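Long-range contacts in Dot/Icm T4SS effector (PDB 6VVC), which is a Legionella pneumophila effector kinase of the Dot/Icm type IV secretion system that is activated by the host metabolite inositol hexakisphosphate: residues E46-R51 and M58-M63; K168-K173 and L206-E211; T286-Y291 and D305-I310. All coordinates share one frame; numbering follows the deposited sequence.

Contact 1: residues E46-R51 and M58-M63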
loop_
_atom_site.group_PDB
_atom_site.type_symbol
_atom_site.label_atom_id
_atom_site.label_comp_id
_atom_site.label_asym_id
_atom_site.label_seq_id
_atom_site.Cartn_x
_atom_site.Cartn_y
_atom_site.Cartn_z
ATOM N N GLU A 46 -17.007 8.883 -5.367
ATOM C CA GLU A 46 -15.628 8.628 -4.971
ATOM C C GLU A 46 -15.257 9.570 -3.836
ATOM O O GLU A 46 -15.682 10.730 -3.819
ATOM C CB GLU A 46 -14.680 8.807 -6.160
ATOM C CG GLU A 46 -14.810 7.700 -7.197
ATOM C CD GLU A 46 -13.982 7.954 -8.442
ATOM O OE1 GLU A 46 -13.988 9.099 -8.942
ATOM O OE2 GLU A 46 -13.318 7.008 -8.917
ATOM N N VAL A 47 -14.473 9.069 -2.883
ATOM C CA VAL A 47 -14.158 9.794 -1.656
ATOM C C VAL A 47 -12.716 10.278 -1.731
ATOM O O VAL A 47 -11.795 9.488 -1.971
ATOM C CB VAL A 47 -14.394 8.920 -0.412
ATOM C CG1 VAL A 47 -13.971 9.654 0.853
ATOM C CG2 VAL A 47 -15.863 8.527 -0.328
ATOM N N TYR A 48 -12.530 11.580 -1.516
ATOM C CA TYR A 48 -11.252 12.252 -1.672
ATOM C C TYR A 48 -10.841 12.917 -0.364
ATOM O O TYR A 48 -11.685 13.378 0.408
ATOM C CB TYR A 48 -11.319 13.346 -2.757
ATOM C CG TYR A 48 -11.602 12.881 -4.170
ATOM C CD1 TYR A 48 -12.892 12.588 -4.584
ATOM C CD2 TYR A 48 -10.579 12.777 -5.103
ATOM C CE1 TYR A 48 -13.154 12.180 -5.880
ATOM C CE2 TYR A 48 -10.829 12.372 -6.399
ATOM C CZ TYR A 48 -12.118 12.075 -6.784
ATOM O OH TYR A 48 -12.369 11.671 -8.076
ATOM N N ALA A 49 -9.534 12.980 -0.129
ATOM C CA ALA A 49 -8.964 13.868 0.878
ATOM C C ALA A 49 -8.385 15.085 0.168
ATOM O O ALA A 49 -7.680 14.943 -0.837
ATOM C CB ALA A 49 -7.881 13.169 1.699
ATOM N N VAL A 50 -8.693 16.274 0.681
ATOM C CA VAL A 50 -8.206 17.527 0.117
ATOM C C VAL A 50 -7.381 18.241 1.175
ATOM O O VAL A 50 -7.848 18.446 2.301
ATOM C CB VAL A 50 -9.356 18.431 -0.365
ATOM C CG1 VAL A 50 -8.800 19.750 -0.897
ATOM C CG2 VAL A 50 -10.178 17.728 -1.429
ATOM N N ARG A 51 -6.164 18.627 0.809
ATOM C CA ARG A 51 -5.292 19.389 1.689
ATOM C C ARG A 51 -5.527 20.880 1.494
ATOM O O ARG A 51 -5.629 21.363 0.362
ATOM C CB ARG A 51 -3.829 19.043 1.411
ATOM C CG ARG A 51 -2.836 19.955 2.100
ATOM C CD ARG A 51 -1.406 19.495 1.864
ATOM N NE ARG A 51 -0.813 18.987 3.097
ATOM C CZ ARG A 51 -0.287 17.774 3.257
ATOM N NH1 ARG A 51 -0.238 16.904 2.255
ATOM N NH2 ARG A 51 0.211 17.439 4.435
ATOM N N MET A 58 -5.244 22.866 -1.838
ATOM C CA MET A 58 -3.889 22.752 -2.363
ATOM C C MET A 58 -3.684 21.518 -3.225
ATOM O O MET A 58 -2.963 21.576 -4.226
ATOM C CB MET A 58 -2.888 22.714 -1.204
ATOM C CG MET A 58 -2.922 23.948 -0.334
ATOM S SD MET A 58 -2.253 25.381 -1.192
ATOM C CE MET A 58 -3.278 26.677 -0.518
ATOM N N ASP A 59 -4.303 20.406 -2.856
ATOM C CA ASP A 59 -3.997 19.112 -3.444
ATOM C C ASP A 59 -5.092 18.150 -3.016
ATOM O O ASP A 59 -5.772 18.374 -2.011
ATOM C CB ASP A 59 -2.621 18.620 -2.991
ATOM C CG ASP A 59 -2.090 17.501 -3.849
ATOM O OD1 ASP A 59 -2.673 17.233 -4.923
ATOM O OD2 ASP A 59 -1.077 16.890 -3.445
ATOM N N TYR A 60 -5.260 17.078 -3.789
ATOM C CA TYR A 60 -6.257 16.067 -3.469
ATOM C C TYR A 60 -5.715 14.687 -3.806
ATOM O O TYR A 60 -4.796 14.536 -4.615
ATOM C CB TYR A 60 -7.582 16.303 -4.217
ATOM C CG TYR A 60 -7.490 16.160 -5.721
ATOM C CD1 TYR A 60 -7.653 14.924 -6.333
ATOM C CD2 TYR A 60 -7.251 17.263 -6.529
ATOM C CE1 TYR A 60 -7.571 14.789 -7.704
ATOM C CE2 TYR A 60 -7.170 17.138 -7.902
ATOM C CZ TYR A 60 -7.331 15.898 -8.483
ATOM O OH TYR A 60 -7.250 15.767 -9.850
ATOM N N VAL A 61 -6.296 13.677 -3.165
ATOM C CA VAL A 61 -5.994 12.281 -3.454
ATOM C C VAL A 61 -7.280 11.475 -3.332
ATOM O O VAL A 61 -8.054 11.653 -2.386
ATOM C CB VAL A 61 -4.897 11.721 -2.523
ATOM C CG1 VAL A 61 -5.302 11.858 -1.062
ATOM C CG2 VAL A 61 -4.605 10.268 -2.871
ATOM N N LEU A 62 -7.505 10.592 -4.298
ATOM C CA LEU A 62 -8.691 9.747 -4.336
ATOM C C LEU A 62 -8.435 8.506 -3.491
ATOM O O LEU A 62 -7.515 7.732 -3.780
ATOM C CB LEU A 62 -9.017 9.377 -5.782
ATOM C CG LEU A 62 -10.367 8.729 -6.088
ATOM C CD1 LEU A 62 -10.603 8.751 -7.593
ATOM C CD2 LEU A 62 -10.429 7.308 -5.555
ATOM N N MET A 63 -9.245 8.312 -2.452
ATOM C CA MET A 63 -9.004 7.246 -1.486
ATOM C C MET A 63 -9.790 5.978 -1.789
ATOM O O MET A 63 -9.215 4.884 -1.793
ATOM C CB MET A 63 -9.320 7.748 -0.070
ATOM C CG MET A 63 -8.428 8.900 0.371
ATOM S SD MET A 63 -8.613 9.341 2.110
ATOM C CE MET A 63 -10.352 9.761 2.172
HETATM O O HOH W 1 -0.020 17.677 -0.932
#
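Leu62 lies over one face of the Tyr48 ring, its CG 4.1 Å from the ring centroid in a CH-pi contact 27° off the normal. A chi1 of -168° swings Leu62 CG away from its own N and over the ring, while Leu62 CB lies 3.6 Å from Tyr48 CE2. The second aromatic neighbour, Tyr60, meets Tyr48 obliquely, Tyr60 CD1 standing 3.8 Å from Tyr48 CD2 with the planes inclined at 72°, and its CB rests near Val50. These four side chains share one face of the sheet, where Ile17 and Ile20 of helix 16-21 pack against the tyrosines. On the other face Ala49 CB sits 3.9 Å from Met63 SD and also touches Val61; Gln128 and Phe129 of helix 114-133 close over this side.

The two strands form an antiparallel beta hairpin, at one margin of a four-stranded sheet in which strand 38-43 flanks 46-53. Ala49 and Val61 exchange backbone N-H...O bonds as a hydrogen-bonded pair, and Val47 O accepts from Met63 N. Toward the turn, Arg51 N gives to Asp59 O and Met58 N to Arg51 O, the latter at 2.7 Å.

Farther out, on the Ala49 face, the charged ends of Arg51 and Asp59 do not meet directly; a water joins them, 3.3 Å from Arg51 NH1 and 2.8 Å from Asp59 OD2. The guanidinium has its direct partners in Glu126 and Glu37, while Asp59 OD1 pairs with Lys132 and takes Tyr60 N from above its carboxylate plane.

Contact 2: residues K168-K173 and L206-E211. With EDO (1,2-ethanediol), chain F.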
loop_
_atom_site.group_PDB
_atom_site.type_symbol
_atom_site.label_atom_id
_atom_site.label_comp_id
_atom_site.label_asym_id
_atom_site.label_seq_id
_atom_site.Cartn_x
_atom_site.Cartn_y
_atom_site.Cartn_z
ATOM N N LYS A 168 -0.532 -16.283 -15.094
ATOM C CA LYS A 168 -0.118 -16.165 -16.489
ATOM C C LYS A 168 -0.618 -14.863 -17.102
ATOM O O LYS A 168 0.154 -14.117 -17.716
ATOM C CB LYS A 168 -0.608 -17.374 -17.295
ATOM C CG LYS A 168 -2.119 -17.557 -17.333
ATOM C CD LYS A 168 -2.536 -18.741 -18.202
ATOM C CE LYS A 168 -2.322 -18.460 -19.684
ATOM N NZ LYS A 168 -2.824 -19.569 -20.546
ATOM N N ILE A 169 -1.905 -14.559 -16.927
ATOM C CA ILE A 169 -2.489 -13.389 -17.572
ATOM C C ILE A 169 -1.898 -12.105 -16.999
ATOM O O ILE A 169 -1.472 -11.214 -17.743
ATOM C CB ILE A 169 -4.023 -13.413 -17.430
ATOM C CG1 ILE A 169 -4.612 -14.604 -18.192
ATOM C CG2 ILE A 169 -4.623 -12.103 -17.921
ATOM C CD1 ILE A 169 -6.086 -14.847 -17.925
ATOM N N ASP A 170 -1.856 -11.994 -15.672
ATOM C CA ASP A 170 -1.597 -10.728 -15.002
ATOM C C ASP A 170 -0.142 -10.526 -14.593
ATOM O O ASP A 170 0.138 -9.610 -13.811
ATOM C CB ASP A 170 -2.479 -10.610 -13.755
ATOM C CG ASP A 170 -3.957 -10.578 -14.083
ATOM O OD1 ASP A 170 -4.340 -9.879 -15.045
ATOM O OD2 ASP A 170 -4.737 -11.251 -13.377
ATOM N N GLN A 171 0.795 -11.332 -15.095
ATOM C CA GLN A 171 2.146 -11.269 -14.545
ATOM C C GLN A 171 2.758 -9.873 -14.620
ATOM O O GLN A 171 3.376 -9.451 -13.628
ATOM C CB GLN A 171 3.072 -12.284 -15.231
ATOM C CG GLN A 171 4.510 -12.189 -14.704
ATOM C CD GLN A 171 5.349 -13.426 -14.970
ATOM O OE1 GLN A 171 4.921 -14.351 -15.659
ATOM N NE2 GLN A 171 6.555 -13.445 -14.414
ATOM N N PRO A 172 2.644 -9.123 -15.722
ATOM C CA PRO A 172 3.190 -7.753 -15.710
ATOM C C PRO A 172 2.584 -6.874 -14.629
ATOM O O PRO A 172 3.308 -6.102 -13.988
ATOM C CB PRO A 172 2.864 -7.233 -17.116
ATOM C CG PRO A 172 2.758 -8.454 -17.953
ATOM C CD PRO A 172 2.178 -9.517 -17.063
ATOM N N LYS A 173 1.270 -6.967 -14.409
ATOM C CA LYS A 173 0.643 -6.174 -13.357
ATOM C C LYS A 173 1.045 -6.663 -11.973
ATOM O O LYS A 173 1.167 -5.858 -11.043
ATOM C CB LYS A 173 -0.878 -6.213 -13.507
ATOM C CG LYS A 173 -1.412 -5.327 -14.622
ATOM C CD LYS A 173 -2.909 -5.520 -14.839
ATOM C CE LYS A 173 -3.211 -6.819 -15.574
ATOM N NZ LYS A 173 -4.497 -6.746 -16.324
ATOM N N LEU A 206 -5.273 -9.627 -2.444
ATOM C CA LEU A 206 -4.786 -9.110 -3.714
ATOM C C LEU A 206 -5.902 -9.270 -4.736
ATOM O O LEU A 206 -6.528 -10.333 -4.808
ATOM C CB LEU A 206 -3.544 -9.854 -4.197
ATOM C CG LEU A 206 -2.286 -9.787 -3.340
ATOM C CD1 LEU A 206 -1.237 -10.714 -3.928
ATOM C CD2 LEU A 206 -1.771 -8.362 -3.256
ATOM N N ILE A 207 -6.151 -8.226 -5.522
ATOM C CA ILE A 207 -7.145 -8.276 -6.585
ATOM C C ILE A 207 -6.633 -7.482 -7.778
ATOM O O ILE A 207 -5.669 -6.719 -7.685
ATOM C CB ILE A 207 -8.529 -7.753 -6.138
ATOM C CG1 ILE A 207 -8.414 -6.451 -5.339
ATOM C CG2 ILE A 207 -9.241 -8.808 -5.312
ATOM C CD1 ILE A 207 -8.249 -5.210 -6.190
ATOM N N ALA A 208 -7.289 -7.688 -8.916
ATOM C CA ALA A 208 -6.952 -7.009 -10.154
ATOM C C ALA A 208 -8.170 -6.267 -10.674
ATOM O O ALA A 208 -9.274 -6.822 -10.716
ATOM C CB ALA A 208 -6.460 -7.997 -11.217
ATOM N N THR A 209 -7.969 -5.013 -11.047
ATOM C CA THR A 209 -8.891 -4.313 -11.920
ATOM C C THR A 209 -8.407 -4.535 -13.352
ATOM O O THR A 209 -7.478 -5.307 -13.601
ATOM C CB THR A 209 -8.970 -2.836 -11.551
ATOM O OG1 THR A 209 -7.750 -2.182 -11.920
ATOM C CG2 THR A 209 -9.188 -2.678 -10.055
ATOM N N GLU A 210 -9.021 -3.857 -14.315
ATOM C CA GLU A 210 -8.553 -3.980 -15.688
ATOM C C GLU A 210 -7.269 -3.201 -15.931
ATOM O O GLU A 210 -6.590 -3.454 -16.933
ATOM C CB GLU A 210 -9.650 -3.525 -16.652
ATOM C CG GLU A 210 -10.857 -4.452 -16.642
ATOM C CD GLU A 210 -11.947 -4.022 -17.602
ATOM O OE1 GLU A 210 -11.846 -2.912 -18.167
ATOM O OE2 GLU A 210 -12.907 -4.798 -17.792
ATOM N N GLU A 211 -6.907 -2.284 -15.036
ATOM C CA GLU A 211 -5.675 -1.523 -15.180
ATOM C C GLU A 211 -4.510 -2.116 -14.399
ATOM O O GLU A 211 -3.382 -2.135 -14.901
ATOM C CB GLU A 211 -5.881 -0.072 -14.726
ATOM C CG GLU A 211 -7.160 0.574 -15.220
ATOM C CD GLU A 211 -8.293 0.466 -14.215
ATOM O OE1 GLU A 211 -8.037 0.637 -13.002
ATOM O OE2 GLU A 211 -9.440 0.207 -14.635
HETATM C C1 EDO F . 10.182 -15.672 -11.343
HETATM O O1 EDO F . 10.916 -14.443 -11.408
HETATM C C2 EDO F . 8.919 -15.566 -12.189
HETATM O O2 EDO F . 9.277 -15.308 -13.552
#
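Lys173 carries most of this contact by laying its aliphatic chain against the backbone at Glu211. Its CD comes within 3.4 Å of Glu211 O, and CG follows at 3.8 Å from the same oxygen. The chain leaves the helix with CG beside its own backbone N, runs extended through chi2, then bends at chi3 (-76°), which turns the ammonium back toward Asp170, one turn earlier. There Lys173 NZ forms a salt bridge with Asp170 OD1 at 3.4 Å. Across the contact the nearest oxygen to NZ is Glu210 O, 3.9 Å away, too long for a direct bond.

Asp170 also points across the gap, but its meeting with the strand is slight: OD2 stands 4.3 Å from Ala208 CB. That oxygen is engaged by Asn166 N, so both carboxylate oxygens are held. Opposite, the side chains of Thr209, Glu210 and Glu211 start out away from the helix. Thr209 OG1 accepts from Glu211 N at 3.2 Å, an ST turn between strands 206-208 and 213-215. These strands are probably the beta hairpin that follows the catalytic loop in the C-terminal lobe of kinases, packed on helix 167-186; Val213 of the second arm also touches Lys173. On the helix, Gln171 NE2 makes a weak hydrogen bond to O2 of a 1,2-ethanediol, probably from the crystallisation liquor.

The helix thus meets the turn through methylenes and backbone carbonyls, with no direct hydrogen bond between the segments; the lysine charge is probably balanced chiefly by Asp170 within its own helix, the turn carbonyls adding at most a weak electrostatic attraction.

Contact 3: residues T286-Y291 and D305-I310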
loop_
_atom_site.group_PDB
_atom_site.type_symbol
_atom_site.label_atom_id
_atom_site.label_comp_id
_atom_site.label_asym_id
_atom_site.label_seq_id
_atom_site.Cartn_x
_atom_site.Cartn_y
_atom_site.Cartn_z
ATOM N N THR A 286 23.284 -9.786 -0.353
ATOM C CA THR A 286 22.846 -11.090 0.131
ATOM C C THR A 286 21.561 -11.523 -0.564
ATOM O O THR A 286 21.417 -12.691 -0.945
ATOM C CB THR A 286 22.646 -11.058 1.645
ATOM O OG1 THR A 286 23.863 -10.651 2.283
ATOM C CG2 THR A 286 22.249 -12.434 2.155
ATOM N N LEU A 287 20.616 -10.594 -0.732
ATOM C CA LEU A 287 19.405 -10.886 -1.492
ATOM C C LEU A 287 19.750 -11.487 -2.848
ATOM O O LEU A 287 19.178 -12.505 -3.257
ATOM C CB LEU A 287 18.584 -9.608 -1.669
ATOM C CG LEU A 287 17.253 -9.735 -2.413
ATOM C CD1 LEU A 287 16.209 -10.398 -1.532
ATOM C CD2 LEU A 287 16.772 -8.371 -2.890
ATOM N N LEU A 288 20.695 -10.867 -3.559
ATOM C CA LEU A 288 21.052 -11.334 -4.893
ATOM C C LEU A 288 21.770 -12.677 -4.857
ATOM O O LEU A 288 21.656 -13.461 -5.806
ATOM C CB LEU A 288 21.922 -10.292 -5.594
ATOM C CG LEU A 288 21.188 -9.048 -6.095
ATOM C CD1 LEU A 288 22.179 -8.040 -6.649
ATOM C CD2 LEU A 288 20.162 -9.431 -7.151
ATOM N N ARG A 289 22.517 -12.963 -3.790
ATOM C CA ARG A 289 23.202 -14.249 -3.713
ATOM C C ARG A 289 22.203 -15.389 -3.554
ATOM O O ARG A 289 22.334 -16.428 -4.210
ATOM C CB ARG A 289 24.210 -14.248 -2.567
ATOM C CG ARG A 289 25.432 -15.112 -2.842
ATOM C CD ARG A 289 26.447 -15.025 -1.715
ATOM N NE ARG A 289 26.851 -13.644 -1.453
ATOM C CZ ARG A 289 27.995 -13.091 -1.855
ATOM N NH1 ARG A 289 28.891 -13.792 -2.542
ATOM N NH2 ARG A 289 28.248 -11.823 -1.558
ATOM N N PHE A 290 21.200 -15.213 -2.690
ATOM C CA PHE A 290 20.117 -16.188 -2.609
ATOM C C PHE A 290 19.427 -16.339 -3.959
ATOM O O PHE A 290 19.119 -17.455 -4.393
ATOM C CB PHE A 290 19.106 -15.761 -1.541
ATOM C CG PHE A 290 19.534 -16.071 -0.133
ATOM C CD1 PHE A 290 19.592 -17.381 0.308
ATOM C CD2 PHE A 290 19.859 -15.058 0.753
ATOM C CE1 PHE A 290 19.979 -17.680 1.602
ATOM C CE2 PHE A 290 20.246 -15.350 2.052
ATOM C CZ PHE A 290 20.304 -16.663 2.475
ATOM N N TYR A 291 19.185 -15.215 -4.636
ATOM C CA TYR A 291 18.549 -15.225 -5.950
ATOM C C TYR A 291 19.350 -16.047 -6.952
ATOM O O TYR A 291 18.801 -16.918 -7.639
ATOM C CB TYR A 291 18.383 -13.773 -6.414
ATOM C CG TYR A 291 18.008 -13.549 -7.865
ATOM C CD1 TYR A 291 16.753 -13.898 -8.353
ATOM C CD2 TYR A 291 18.897 -12.933 -8.736
ATOM C CE1 TYR A 291 16.410 -13.669 -9.677
ATOM C CE2 TYR A 291 18.566 -12.701 -10.057
ATOM C CZ TYR A 291 17.323 -13.068 -10.524
ATOM O OH TYR A 291 16.997 -12.834 -11.841
ATOM N N ASP A 305 17.605 -3.714 -11.905
ATOM C CA ASP A 305 17.994 -2.440 -11.308
ATOM C C ASP A 305 19.071 -2.618 -10.244
ATOM O O ASP A 305 19.994 -1.801 -10.150
ATOM C CB ASP A 305 16.765 -1.744 -10.722
ATOM C CG ASP A 305 15.826 -1.224 -11.797
ATOM O OD1 ASP A 305 16.255 -1.121 -12.965
ATOM O OD2 ASP A 305 14.662 -0.906 -11.474
ATOM N N LEU A 306 18.971 -3.670 -9.428
ATOM C CA LEU A 306 20.006 -3.911 -8.427
ATOM C C LEU A 306 21.356 -4.156 -9.089
ATOM O O LEU A 306 22.382 -3.639 -8.634
ATOM C CB LEU A 306 19.625 -5.095 -7.538
ATOM C CG LEU A 306 18.446 -4.863 -6.589
ATOM C CD1 LEU A 306 18.143 -6.113 -5.777
ATOM C CD2 LEU A 306 18.726 -3.684 -5.668
ATOM N N HIS A 307 21.372 -4.938 -10.170
ATOM C CA HIS A 307 22.622 -5.187 -10.877
ATOM C C HIS A 307 23.178 -3.910 -11.489
ATOM O O HIS A 307 24.385 -3.653 -11.412
ATOM C CB HIS A 307 22.412 -6.243 -11.955
ATOM C CG HIS A 307 22.520 -7.642 -11.445
ATOM N ND1 HIS A 307 23.626 -8.432 -11.669
ATOM C CD2 HIS A 307 21.667 -8.386 -10.704
ATOM C CE1 HIS A 307 23.445 -9.608 -11.096
ATOM N NE2 HIS A 307 22.265 -9.605 -10.503
ATOM N N GLU A 308 22.320 -3.101 -12.111
ATOM C CA GLU A 308 22.813 -1.878 -12.736
ATOM C C GLU A 308 23.342 -0.897 -11.696
ATOM O O GLU A 308 24.292 -0.156 -11.974
ATOM C CB GLU A 308 21.716 -1.227 -13.576
ATOM C CG GLU A 308 22.209 -0.036 -14.380
ATOM C CD GLU A 308 21.209 0.431 -15.418
ATOM O OE1 GLU A 308 20.155 -0.222 -15.568
ATOM O OE2 GLU A 308 21.482 1.450 -16.086
ATOM N N THR A 309 22.753 -0.882 -10.500
ATOM C CA THR A 309 23.257 -0.017 -9.438
ATOM C C THR A 309 24.628 -0.483 -8.959
ATOM O O THR A 309 25.563 0.318 -8.843
ATOM C CB THR A 309 22.265 0.019 -8.272
ATOM O OG1 THR A 309 21.089 0.742 -8.659
ATOM C CG2 THR A 309 22.893 0.680 -7.047
ATOM N N ILE A 310 24.766 -1.781 -8.673
ATOM C CA ILE A 310 26.049 -2.305 -8.216
ATOM C C ILE A 310 27.105 -2.158 -9.301
ATOM O O ILE A 310 28.290 -1.960 -9.004
ATOM C CB ILE A 310 25.896 -3.774 -7.771
ATOM C CG1 ILE A 310 25.060 -3.850 -6.491
ATOM C CG2 ILE A 310 27.262 -4.415 -7.566
ATOM C CD1 ILE A 310 24.657 -5.259 -6.097
#
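The imidazole of His307 is the flat group here, and Leu288 comes to it obliquely: Leu288 CD2 is 4.0 Å from both His307 NE2 and CD2. Although the first bond of the His307 side chain does not aim at helix 284-292, the ring swings back to it. Its NE2 has a polar partner in His292 NE2, at the end of that same helix, and the two imidazole planes meet at about 80°.

Leu288 reaches across from the other helix, where chi2 of 175° carries its methyls outward among three residues. Leu288 CD1 meets Ile310 CD1 tip to tip at 3.8 Å and lies 4.0 Å from Leu306 CB. Beside it, Leu287 CD2 touches Leu306 CD1 at 3.9 Å, these two side chains crossing at about a right angle; Leu287 continues inward to Trp244 and Leu245 of helix 243-251.

The pair packs helix 284-292 against helix 300-311, close to the end of the modelled chain. The segment axes are 11.5 Å apart at their nearest and inclined at 126°, a separation bridged here by leucine and isoleucine side chains and the His307 ring. Between the two segments the adhesion is apolar, and such contacts fix no direction by themselves; the His307 NE2-His292 NE2 hydrogen bond adds one directional polar link between the two helices.

How the contacts relate
The three contacts follow one another in series along the chain, each closing before the next opens. Contact 1 belongs to the four-stranded antiparallel sheet near the N-terminus, contact 2 joins helix 167-186 to the small sheet of strands 206-208 and 213-215, and contact 3 pairs two helices near the C-terminus. Between centres it is about 25 Å from contact 1 to contact 2 and about 26 Å from contact 2 to contact 3, while contacts 1 and 3 lie about 37 Å apart on opposite sides of the chain's centre. None touches another or shares a helix or strand, so each is a local contact within its own region of the kinase.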